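Local coordinates for protein acid phosphatase (Mycobacterium tuberculosis, PDB 2A6P) that removes phosphate from a broad range of phosphate monoesters, including phosphorylated sugars, and can serve as a fructose-1,6-bisphosphatase in gluconeogenesis, at residues Asp59-Cys64 and Val81-Gly86; Ser65-Thr70 and Val150-Phe155; Thr85-Glu90 and Asn128-Ser133; Val113-Cys118 and Pro167-Ser172. All blocks are in the same frame, centred on the assembly; numbering follows the deposited sequence.

In the fold
From the N terminus, strand 61-64 leads into helix 68-76 and back to strand 83-84, and contact 1 closes this short loop by pairing the two strands at one edge of the sheet within the chain. Contact 2 crosses it: Ser65-Thr70 reaches far ahead to the end of strand 147-151, next to strand 61-64 in the same sheet. Contact 3 begins on Thr85 and Gly86, where contact 1 ends, and its loop to helix 124-141 lies wholly within that of contact 2. Contact 4 crosses contacts 2 and 3, tying helix 113-116 to the turn after helix 153-163. Contacts 2 and 3 meet where Glu90 accepts from Phe155 N.

Contact 1. Residues Asp59-Cys64 and Val81-Gly86; sequences DPIVIC and VNEVTG
Ile63 and Glu83 lie side by side and point the same way, with Ile63 CG1 4.2 Å from Glu83 CB before the Glu83 chain bends at chi2 (-90°) and leads its carboxylate away. Ile63 also runs alongside Thr85, pointing the same way. There the two methyls press tightly together, Ile63 CG2 to Thr85 CG2 at 3.5 Å. The chi1 of Thr85 (169°) puts OG1 anti to the backbone N, where it accepts from Leu87 N, whose place in the model is less sure, and CG2 is left in the crowded position between N and the carbonyl carbon. On the sheet face of Cys64, its CB rests 3.8 Å from Val81 CG1, while Cys64 also packs on Thr70 and Leu71 of helix 68-76. That helix joins the two strands, 61-64 and 83-84, in a beta-alpha-beta crossover, and the strands pair in parallel with Ile63 beside Glu83 and Cys64 beside Val84. Cys64 N donates to Glu83 O at 2.8 Å, and Thr85 N returns the bond to Cys64 O at 3.1 Å. At the start of the ladder Val62 O is gripped twice: Asn82 N, 2.8 Å away, approaches it in the carbonyl plane, whereas Glu83 N lies tilted from that plane. Ile61 and the Asn82 side chain cross obliquely, Ile61 CG1 to Asn82 CB at 3.8 Å. Strand 147-151 takes the opposite edge of 61-64, bonding to Ile61 and Ile63, so that 61-64 is an interior strand while 83-84 is outermost in this chain's sheet.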
# COMPACT_ATOMS: atom_id res chain seq x y z
N ASP A 59 -14.14 -2.37 18.53
CA ASP A 59 -15.59 -2.37 18.35
C ASP A 59 -15.96 -1.85 16.96
O ASP A 59 -16.67 -0.86 16.82
CB ASP A 59 -16.23 -1.50 19.45
CG ASP A 59 -17.74 -1.52 19.40
OD1 ASP A 59 -18.32 -2.62 19.17
OD2 ASP A 59 -18.35 -0.45 19.62
N PRO A 60 -15.49 -2.54 15.91
CA PRO A 60 -15.69 -2.25 14.48
C PRO A 60 -17.13 -2.16 13.96
O PRO A 60 -17.97 -3.01 14.27
CB PRO A 60 -14.96 -3.40 13.78
CG PRO A 60 -14.05 -3.93 14.81
CD PRO A 60 -14.82 -3.84 16.07
N ILE A 61 -17.41 -1.12 13.17
CA ILE A 61 -18.72 -1.01 12.55
C ILE A 61 -18.46 -1.50 11.12
O ILE A 61 -17.60 -0.97 10.42
CB ILE A 61 -19.26 0.45 12.53
CG1 ILE A 61 -20.60 0.47 11.77
CG2 ILE A 61 -18.24 1.38 11.91
CD1 ILE A 61 -21.24 1.85 11.69
N VAL A 62 -19.18 -2.55 10.73
CA VAL A 62 -19.01 -3.15 9.40
C VAL A 62 -20.09 -2.75 8.39
O VAL A 62 -21.28 -3.00 8.60
CB VAL A 62 -18.99 -4.69 9.50
CG1 VAL A 62 -18.76 -5.30 8.13
CG2 VAL A 62 -17.89 -5.14 10.49
N ILE A 63 -19.64 -2.12 7.31
CA ILE A 63 -20.50 -1.67 6.22
C ILE A 63 -20.19 -2.58 5.04
O ILE A 63 -19.02 -2.79 4.70
CB ILE A 63 -20.21 -0.19 5.86
CG1 ILE A 63 -20.51 0.72 7.05
CG2 ILE A 63 -21.12 0.25 4.71
CD1 ILE A 63 -19.58 0.55 8.22
N CYS A 64 -21.23 -3.11 4.40
CA CYS A 64 -21.04 -4.07 3.30
C CYS A 64 -21.79 -3.74 2.00
O CYS A 64 -22.87 -3.17 2.03
CB CYS A 64 -21.46 -5.47 3.80
SG CYS A 64 -21.09 -6.90 2.72
N VAL A 81 -22.53 -7.85 9.99
CA VAL A 81 -22.72 -6.61 9.25
C VAL A 81 -23.68 -5.63 9.93
O VAL A 81 -24.79 -6.01 10.32
CB VAL A 81 -23.22 -6.90 7.81
CG1 VAL A 81 -23.45 -5.59 7.05
CG2 VAL A 81 -22.21 -7.78 7.08
N ASN A 82 -23.25 -4.38 10.05
CA ASN A 82 -24.05 -3.34 10.69
C ASN A 82 -24.88 -2.54 9.68
O ASN A 82 -25.99 -2.13 9.98
CB ASN A 82 -23.15 -2.37 11.47
CG ASN A 82 -22.41 -3.06 12.59
OD1 ASN A 82 -23.02 -3.50 13.56
ND2 ASN A 82 -21.09 -3.16 12.47
N GLU A 83 -24.33 -2.33 8.49
CA GLU A 83 -25.03 -1.58 7.45
C GLU A 83 -24.75 -2.17 6.06
O GLU A 83 -23.59 -2.45 5.72
CB GLU A 83 -24.56 -0.12 7.42
CG GLU A 83 -24.39 0.58 8.78
CD GLU A 83 -25.64 1.29 9.26
OE1 GLU A 83 -26.42 1.77 8.41
OE2 GLU A 83 -25.85 1.38 10.50
N VAL A 84 -25.81 -2.36 5.28
CA VAL A 84 -25.68 -2.87 3.91
C VAL A 84 -26.11 -1.69 3.05
O VAL A 84 -27.22 -1.18 3.21
CB VAL A 84 -26.60 -4.07 3.64
CG1 VAL A 84 -26.48 -4.50 2.17
CG2 VAL A 84 -26.21 -5.23 4.54
N THR A 85 -25.24 -1.24 2.15
CA THR A 85 -25.55 -0.10 1.31
C THR A 85 -24.87 -0.12 -0.06
O THR A 85 -23.71 -0.52 -0.19
CB THR A 85 -25.18 1.22 2.06
OG1 THR A 85 -25.24 2.34 1.16
CG2 THR A 85 -23.78 1.10 2.65
N GLY A 86 -25.62 0.32 -1.07
CA GLY A 86 -25.08 0.36 -2.42
C GLY A 86 -23.95 1.37 -2.49
O GLY A 86 -23.27 1.47 -3.51

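Contact 2. Residues Ser65-Thr70 and Val150-Phe155; sequences SPRRRT and VSHGHF
The chi1 of His152 (-55°) sets CG anti to the carbonyl carbon and its chi2 (77°) turns the imidazole, which reaches in among Ser65, Arg67, Arg69 and Thr70. Thr70, with CG2 likewise anti to its carbonyl carbon, lays that methyl over one face of the ring as a CH-pi contact, 3.9 Å from CG2 to the His152 ring centroid and offset toward the rim. Arg69 NE approaches the ring edge near its plane, 3.7 Å from His152 NE2, and the guanidinium stands steeply to the imidazole, the planes 73° apart. Arg67 crosses the histidine at about a right angle and brings CG to 3.6 Å from His152 NE2. The backbones are pinned by one hydrogen bond, Ser65 N to Val150 O at 3.0 Å, and Val150 CG1 packs 3.6 Å from Thr70 O. Both arginines are anchored farther out, Arg67 NE in a salt bridge to Glu34 and Arg69 through NH1 and NH2 to the carbonyls of Thr33 and Gly31. This is probably the catalytic pocket of the histidine phosphatase fold: His152, inferred from relatives to stabilise the transition state, meets the ring of His18, the inferred phosphohistidine, and touches Glu90. His152 NE2 is buried without a polar partner in the model, and the arginines beside it would probably make the pocket electropositive, consistent with binding a phosphate group.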
# COMPACT_ATOMS: atom_id res chain seq x y z
N SER A 65 -21.20 -4.12 0.87
CA SER A 65 -21.82 -3.90 -0.43
C SER A 65 -23.00 -4.89 -0.55
O SER A 65 -22.95 -6.03 -0.04
CB SER A 65 -20.82 -4.16 -1.55
OG SER A 65 -21.49 -4.28 -2.79
N PRO A 66 -24.08 -4.48 -1.24
CA PRO A 66 -25.27 -5.32 -1.42
C PRO A 66 -25.12 -6.61 -2.22
O PRO A 66 -25.97 -7.50 -2.11
CB PRO A 66 -26.27 -4.36 -2.08
CG PRO A 66 -25.79 -3.00 -1.63
CD PRO A 66 -24.30 -3.13 -1.77
N ARG A 67 -24.08 -6.71 -3.03
CA ARG A 67 -23.87 -7.91 -3.85
C ARG A 67 -23.78 -9.13 -2.96
O ARG A 67 -23.32 -9.04 -1.82
CB ARG A 67 -22.60 -7.78 -4.69
CG ARG A 67 -22.59 -6.60 -5.68
CD ARG A 67 -23.64 -6.76 -6.79
NE ARG A 67 -24.99 -6.41 -6.34
CZ ARG A 67 -25.39 -5.17 -6.06
NH1 ARG A 67 -24.56 -4.14 -6.18
NH2 ARG A 67 -26.63 -4.96 -5.64
N ARG A 68 -24.22 -10.27 -3.49
CA ARG A 68 -24.18 -11.50 -2.71
C ARG A 68 -22.74 -11.97 -2.45
O ARG A 68 -22.45 -12.51 -1.37
CB ARG A 68 -24.95 -12.61 -3.43
CG ARG A 68 -25.15 -13.84 -2.53
CD ARG A 68 -25.90 -13.45 -1.24
NE ARG A 68 -25.35 -14.08 -0.04
CZ ARG A 68 -25.81 -13.88 1.19
NH1 ARG A 68 -26.83 -13.06 1.40
NH2 ARG A 68 -25.23 -14.50 2.22
N ARG A 69 -21.84 -11.76 -3.41
CA ARG A 69 -20.46 -12.19 -3.21
C ARG A 69 -19.79 -11.45 -2.04
O ARG A 69 -18.88 -11.99 -1.41
CB ARG A 69 -19.64 -12.00 -4.50
CG ARG A 69 -19.64 -10.59 -5.10
CD ARG A 69 -18.90 -10.60 -6.44
NE ARG A 69 -18.94 -9.32 -7.16
CZ ARG A 69 -19.99 -8.87 -7.84
NH1 ARG A 69 -21.11 -9.58 -7.88
NH2 ARG A 69 -19.90 -7.72 -8.51
N THR A 70 -20.21 -10.22 -1.77
CA THR A 70 -19.65 -9.45 -0.65
C THR A 70 -20.36 -9.82 0.65
O THR A 70 -19.73 -9.92 1.70
CB THR A 70 -19.73 -7.91 -0.88
OG1 THR A 70 -20.99 -7.56 -1.46
CG2 THR A 70 -18.59 -7.43 -1.79
N VAL A 150 -16.60 -3.81 3.44
CA VAL A 150 -16.46 -5.06 2.70
C VAL A 150 -17.01 -4.63 1.33
O VAL A 150 -18.21 -4.41 1.19
CB VAL A 150 -17.31 -6.17 3.29
CG1 VAL A 150 -17.16 -7.46 2.45
CG2 VAL A 150 -16.90 -6.40 4.74
N SER A 151 -16.12 -4.49 0.35
CA SER A 151 -16.51 -3.97 -0.95
C SER A 151 -15.84 -4.64 -2.16
O SER A 151 -15.56 -5.85 -2.13
CB SER A 151 -16.25 -2.45 -0.93
OG SER A 151 -16.58 -1.79 -2.14
N HIS A 152 -15.59 -3.87 -3.22
CA HIS A 152 -14.97 -4.39 -4.44
C HIS A 152 -13.61 -3.79 -4.82
O HIS A 152 -13.16 -2.81 -4.23
CB HIS A 152 -15.95 -4.24 -5.61
CG HIS A 152 -17.29 -4.87 -5.36
ND1 HIS A 152 -18.25 -4.28 -4.56
CD2 HIS A 152 -17.81 -6.05 -5.77
CE1 HIS A 152 -19.30 -5.07 -4.49
NE2 HIS A 152 -19.07 -6.14 -5.22
N GLY A 153 -12.98 -4.39 -5.83
CA GLY A 153 -11.66 -3.96 -6.27
C GLY A 153 -11.49 -2.50 -6.60
O GLY A 153 -10.74 -1.77 -5.92
N HIS A 154 -12.18 -2.05 -7.64
CA HIS A 154 -12.07 -0.66 -8.05
C HIS A 154 -12.62 0.32 -7.03
O HIS A 154 -11.95 1.31 -6.72
CB HIS A 154 -12.72 -0.47 -9.43
CG HIS A 154 -11.96 -1.12 -10.55
ND1 HIS A 154 -12.54 -1.46 -11.75
CD2 HIS A 154 -10.67 -1.50 -10.63
CE1 HIS A 154 -11.63 -2.02 -12.53
NE2 HIS A 154 -10.49 -2.06 -11.87
N PHE A 155 -13.80 0.06 -6.48
CA PHE A 155 -14.33 1.00 -5.49
C PHE A 155 -13.45 1.11 -4.25
O PHE A 155 -13.23 2.21 -3.75
CB PHE A 155 -15.77 0.66 -5.07
CG PHE A 155 -16.40 1.75 -4.23
CD1 PHE A 155 -16.68 3.00 -4.79
CD2 PHE A 155 -16.64 1.56 -2.87
CE1 PHE A 155 -17.17 4.05 -3.99
CE2 PHE A 155 -17.13 2.61 -2.06
CZ PHE A 155 -17.39 3.85 -2.62

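Contact 3. Residues Thr85-Glu90 and Asn128-Ser133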
# COMPACT_ATOMS: atom_id res chain seq x y z
N THR A 85 -25.24 -1.24 2.15
CA THR A 85 -25.55 -0.10 1.31
C THR A 85 -24.87 -0.12 -0.06
O THR A 85 -23.71 -0.52 -0.19
CB THR A 85 -25.18 1.22 2.06
OG1 THR A 85 -25.24 2.34 1.16
CG2 THR A 85 -23.78 1.10 2.65
N GLY A 86 -25.62 0.32 -1.07
CA GLY A 86 -25.08 0.36 -2.42
C GLY A 86 -23.95 1.37 -2.49
O GLY A 86 -23.27 1.47 -3.51
N LEU A 87 -23.75 2.13 -1.42
CA LEU A 87 -22.67 3.11 -1.40
C LEU A 87 -21.32 2.43 -1.66
O LEU A 87 -20.40 3.02 -2.23
CB LEU A 87 -22.62 3.82 -0.04
CG LEU A 87 -21.53 4.90 0.06
CD1 LEU A 87 -21.86 6.01 -0.93
CD2 LEU A 87 -21.44 5.44 1.49
N LEU A 88 -21.22 1.17 -1.24
CA LEU A 88 -19.98 0.42 -1.42
C LEU A 88 -20.00 -0.49 -2.65
O LEU A 88 -19.11 -1.32 -2.83
CB LEU A 88 -19.69 -0.43 -0.17
CG LEU A 88 -19.59 0.24 1.20
CD1 LEU A 88 -19.04 -0.76 2.22
CD2 LEU A 88 -18.68 1.45 1.13
N ALA A 89 -21.02 -0.33 -3.50
CA ALA A 89 -21.15 -1.16 -4.69
C ALA A 89 -19.99 -0.94 -5.66
O ALA A 89 -19.35 0.11 -5.65
CB ALA A 89 -22.48 -0.87 -5.39
N GLU A 90 -19.69 -1.95 -6.48
CA GLU A 90 -18.59 -1.79 -7.42
C GLU A 90 -18.93 -0.72 -8.45
O GLU A 90 -20.08 -0.30 -8.56
CB GLU A 90 -18.30 -3.11 -8.15
CG GLU A 90 -17.16 -3.03 -9.17
CD GLU A 90 -15.86 -2.49 -8.57
OE1 GLU A 90 -15.80 -1.30 -8.19
OE2 GLU A 90 -14.90 -3.27 -8.48
N ASN A 128 -16.03 9.38 -8.00
CA ASN A 128 -15.23 10.28 -7.18
C ASN A 128 -16.08 10.76 -6.00
O ASN A 128 -15.62 10.78 -4.86
CB ASN A 128 -14.78 11.49 -8.01
CG ASN A 128 -14.01 12.51 -7.19
OD1 ASN A 128 -14.57 13.18 -6.32
ND2 ASN A 128 -12.73 12.64 -7.48
N ASP A 129 -17.31 11.16 -6.31
CA ASP A 129 -18.25 11.64 -5.29
C ASP A 129 -18.73 10.53 -4.38
O ASP A 129 -18.89 10.73 -3.19
CB ASP A 129 -19.47 12.29 -5.95
CG ASP A 129 -19.09 13.32 -6.96
OD1 ASP A 129 -18.16 14.11 -6.69
OD2 ASP A 129 -19.73 13.35 -8.03
N ARG A 130 -18.97 9.35 -4.95
CA ARG A 130 -19.41 8.22 -4.13
C ARG A 130 -18.29 7.85 -3.16
O ARG A 130 -18.54 7.55 -1.97
CB ARG A 130 -19.79 7.03 -5.01
CG ARG A 130 -20.68 6.05 -4.29
CD ARG A 130 -21.64 5.32 -5.22
NE ARG A 130 -21.14 4.01 -5.61
CZ ARG A 130 -20.23 3.81 -6.55
NH1 ARG A 130 -19.73 4.86 -7.19
NH2 ARG A 130 -19.80 2.59 -6.82
N ALA A 131 -17.06 7.87 -3.67
CA ALA A 131 -15.89 7.56 -2.87
C ALA A 131 -15.74 8.55 -1.72
O ALA A 131 -15.50 8.16 -0.58
CB ALA A 131 -14.64 7.59 -3.74
N ASP A 132 -15.89 9.84 -2.01
CA ASP A 132 -15.78 10.85 -0.96
C ASP A 132 -16.86 10.69 0.10
O ASP A 132 -16.59 10.85 1.30
CB ASP A 132 -15.83 12.27 -1.55
CG ASP A 132 -14.56 12.63 -2.33
OD1 ASP A 132 -13.46 12.26 -1.86
OD2 ASP A 132 -14.66 13.28 -3.40
N SER A 133 -18.08 10.38 -0.31
CA SER A 133 -19.16 10.19 0.66
C SER A 133 -18.79 9.03 1.59
O SER A 133 -19.03 9.09 2.80
CB SER A 133 -20.50 9.89 -0.04
OG SER A 133 -20.95 10.98 -0.85
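Arg130 and Leu87 slide past each other in opposite directions where the loop after strand 83-84 meets helix 124-141. From Arg130 CB, a chi1 of -160° carries CG anti to the backbone N, and CG touches Leu87 CD1 at 3.6 Å; the same methyl lies 4.2 Å from Ser133 CB, one turn on. CD passes Leu87 O at 4.0 Å, the chain bends at chi2 and chi3, and NE lies 3.6 Å from Leu87 O, with Gly86 O near the guanidinium plane at its edge. At the tip, NH2 donates to Ala89 O at 2.8 Å. This bond is clearly bent, 133° at the hydrogen, and NH2 stands above the carbonyl plane, 47° out of it. The other terminal nitrogen, NH1, forms a salt bridge with Glu122. Arg130 thus ties the helix to the backbone just before Glu90, the proton donor or acceptor by similarity. The Glu90 carboxylate is held by Phe155 N and His154 N at the start of helix 153-163. With Glu90 OE1 5.7 Å from Arg130 NH2, the two charged groups are not in direct contact, and the link from the arginine to the acid runs through the Ala89 carbonyl.

Contact 4. Residues Val113-Cys118 and Pro167-Ser172; sequences VWTHGC and PLAEGS
The Trp114 indole lies flat against the backbone of Gly171 and Ser172. Gly171 C sits over the centre of the ring system, 3.4 Å from Trp114 CE2, and Ser172 N covers the same face nearer the rim. Gly171 CA makes a CH-pi contact with the six-membered ring, 3.4 Å from its centroid and only 10° off the normal. Gly171, with no side chain, lets its backbone lie directly on the ring. The opposite face carries Val113 CG1, offset toward the rim. Leu168 crosses the tryptophan at about a right angle, with CD2 3.5 Å from Trp114 CZ3, and Ser172 CB lies 3.5 Å from Trp114 CD1. A chi1 of -52° sets CG of Trp114 anti to the carbonyl carbon, and CB lies 3.5 Å from Ala169 O. The indole also meets the His154 ring steeply, and Leu168 reaches on to Val124, Val127 and Asn128 of helix 124-141. Ser172 packs on Val190 of the second subunit, which places the turn beside the dimer interface. No hydrogen bond joins the two segments. A tryptophan from the short helix 113-116 is thus docked on the 3-10 turn that follows helix 153-163, joining the long connection between strands 83-84 and 147-151 to the body of the histidine phosphatase fold, with the side chain of Glu90, the probable proton donor or acceptor, about 7 Å from that of Trp114.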
# COMPACT_ATOMS: atom_id res chain seq x y z
N VAL A 113 -10.32 2.37 -16.36
CA VAL A 113 -11.56 2.83 -15.78
C VAL A 113 -11.34 4.16 -15.06
O VAL A 113 -12.22 5.02 -15.06
CB VAL A 113 -12.13 1.77 -14.79
CG1 VAL A 113 -11.16 1.54 -13.64
CG2 VAL A 113 -13.50 2.21 -14.28
N TRP A 114 -10.15 4.32 -14.50
CA TRP A 114 -9.76 5.51 -13.74
C TRP A 114 -9.77 6.84 -14.48
O TRP A 114 -9.98 7.89 -13.87
CB TRP A 114 -8.37 5.30 -13.14
CG TRP A 114 -8.32 4.03 -12.39
CD1 TRP A 114 -7.77 2.85 -12.81
CD2 TRP A 114 -8.95 3.77 -11.13
NE1 TRP A 114 -8.03 1.87 -11.88
CE2 TRP A 114 -8.75 2.41 -10.85
CE3 TRP A 114 -9.66 4.57 -10.22
CZ2 TRP A 114 -9.25 1.81 -9.68
CZ3 TRP A 114 -10.15 3.98 -9.06
CH2 TRP A 114 -9.94 2.61 -8.80
N THR A 115 -9.53 6.79 -15.79
CA THR A 115 -9.50 8.00 -16.59
C THR A 115 -10.68 8.11 -17.58
O THR A 115 -11.13 9.21 -17.90
CB THR A 115 -8.18 8.06 -17.38
OG1 THR A 115 -8.03 6.85 -18.13
CG2 THR A 115 -7.00 8.20 -16.43
N HIS A 116 -11.20 6.97 -18.03
CA HIS A 116 -12.30 6.98 -18.99
C HIS A 116 -13.70 6.77 -18.42
O HIS A 116 -14.66 7.44 -18.83
CB HIS A 116 -12.08 5.92 -20.07
CG HIS A 116 -10.77 6.04 -20.79
ND1 HIS A 116 -10.63 5.70 -22.11
CD2 HIS A 116 -9.55 6.44 -20.36
CE1 HIS A 116 -9.37 5.89 -22.48
NE2 HIS A 116 -8.70 6.34 -21.43
N GLY A 117 -13.84 5.84 -17.49
CA GLY A 117 -15.16 5.57 -16.95
C GLY A 117 -15.80 4.52 -17.85
O GLY A 117 -15.12 3.93 -18.71
N CYS A 118 -17.10 4.30 -17.70
CA CYS A 118 -17.79 3.29 -18.49
C CYS A 118 -19.03 3.82 -19.21
O CYS A 118 -19.86 4.50 -18.61
CB CYS A 118 -18.19 2.11 -17.60
SG CYS A 118 -16.83 1.43 -16.61
N PRO A 167 -6.31 12.61 -6.90
CA PRO A 167 -7.37 12.59 -7.92
C PRO A 167 -7.70 11.12 -8.14
O PRO A 167 -6.82 10.26 -8.03
CB PRO A 167 -6.69 13.21 -9.15
CG PRO A 167 -5.61 14.07 -8.56
CD PRO A 167 -5.08 13.22 -7.43
N LEU A 168 -8.95 10.83 -8.45
CA LEU A 168 -9.38 9.44 -8.62
C LEU A 168 -8.58 8.74 -9.70
O LEU A 168 -8.47 7.51 -9.72
CB LEU A 168 -10.87 9.39 -8.96
CG LEU A 168 -11.70 8.35 -8.20
CD1 LEU A 168 -12.81 7.85 -9.13
CD2 LEU A 168 -10.84 7.20 -7.76
N ALA A 169 -8.02 9.51 -10.62
CA ALA A 169 -7.21 8.95 -11.70
C ALA A 169 -6.10 8.06 -11.16
O ALA A 169 -5.66 7.15 -11.85
CB ALA A 169 -6.61 10.07 -12.54
N GLU A 170 -5.67 8.33 -9.93
CA GLU A 170 -4.58 7.59 -9.30
C GLU A 170 -4.97 6.20 -8.77
O GLU A 170 -4.12 5.47 -8.26
CB GLU A 170 -3.97 8.40 -8.14
CG GLU A 170 -3.43 9.79 -8.49
CD GLU A 170 -2.42 9.78 -9.63
OE1 GLU A 170 -1.79 8.74 -9.88
OE2 GLU A 170 -2.22 10.84 -10.26
N GLY A 171 -6.25 5.84 -8.89
CA GLY A 171 -6.68 4.53 -8.43
C GLY A 171 -5.95 3.39 -9.15
O GLY A 171 -5.92 2.25 -8.68
N SER A 172 -5.35 3.72 -10.29
CA SER A 172 -4.61 2.76 -11.11
C SER A 172 -3.29 2.37 -10.46
O SER A 172 -2.71 1.34 -10.79
CB SER A 172 -4.32 3.38 -12.48
OG SER A 172 -3.49 4.54 -12.37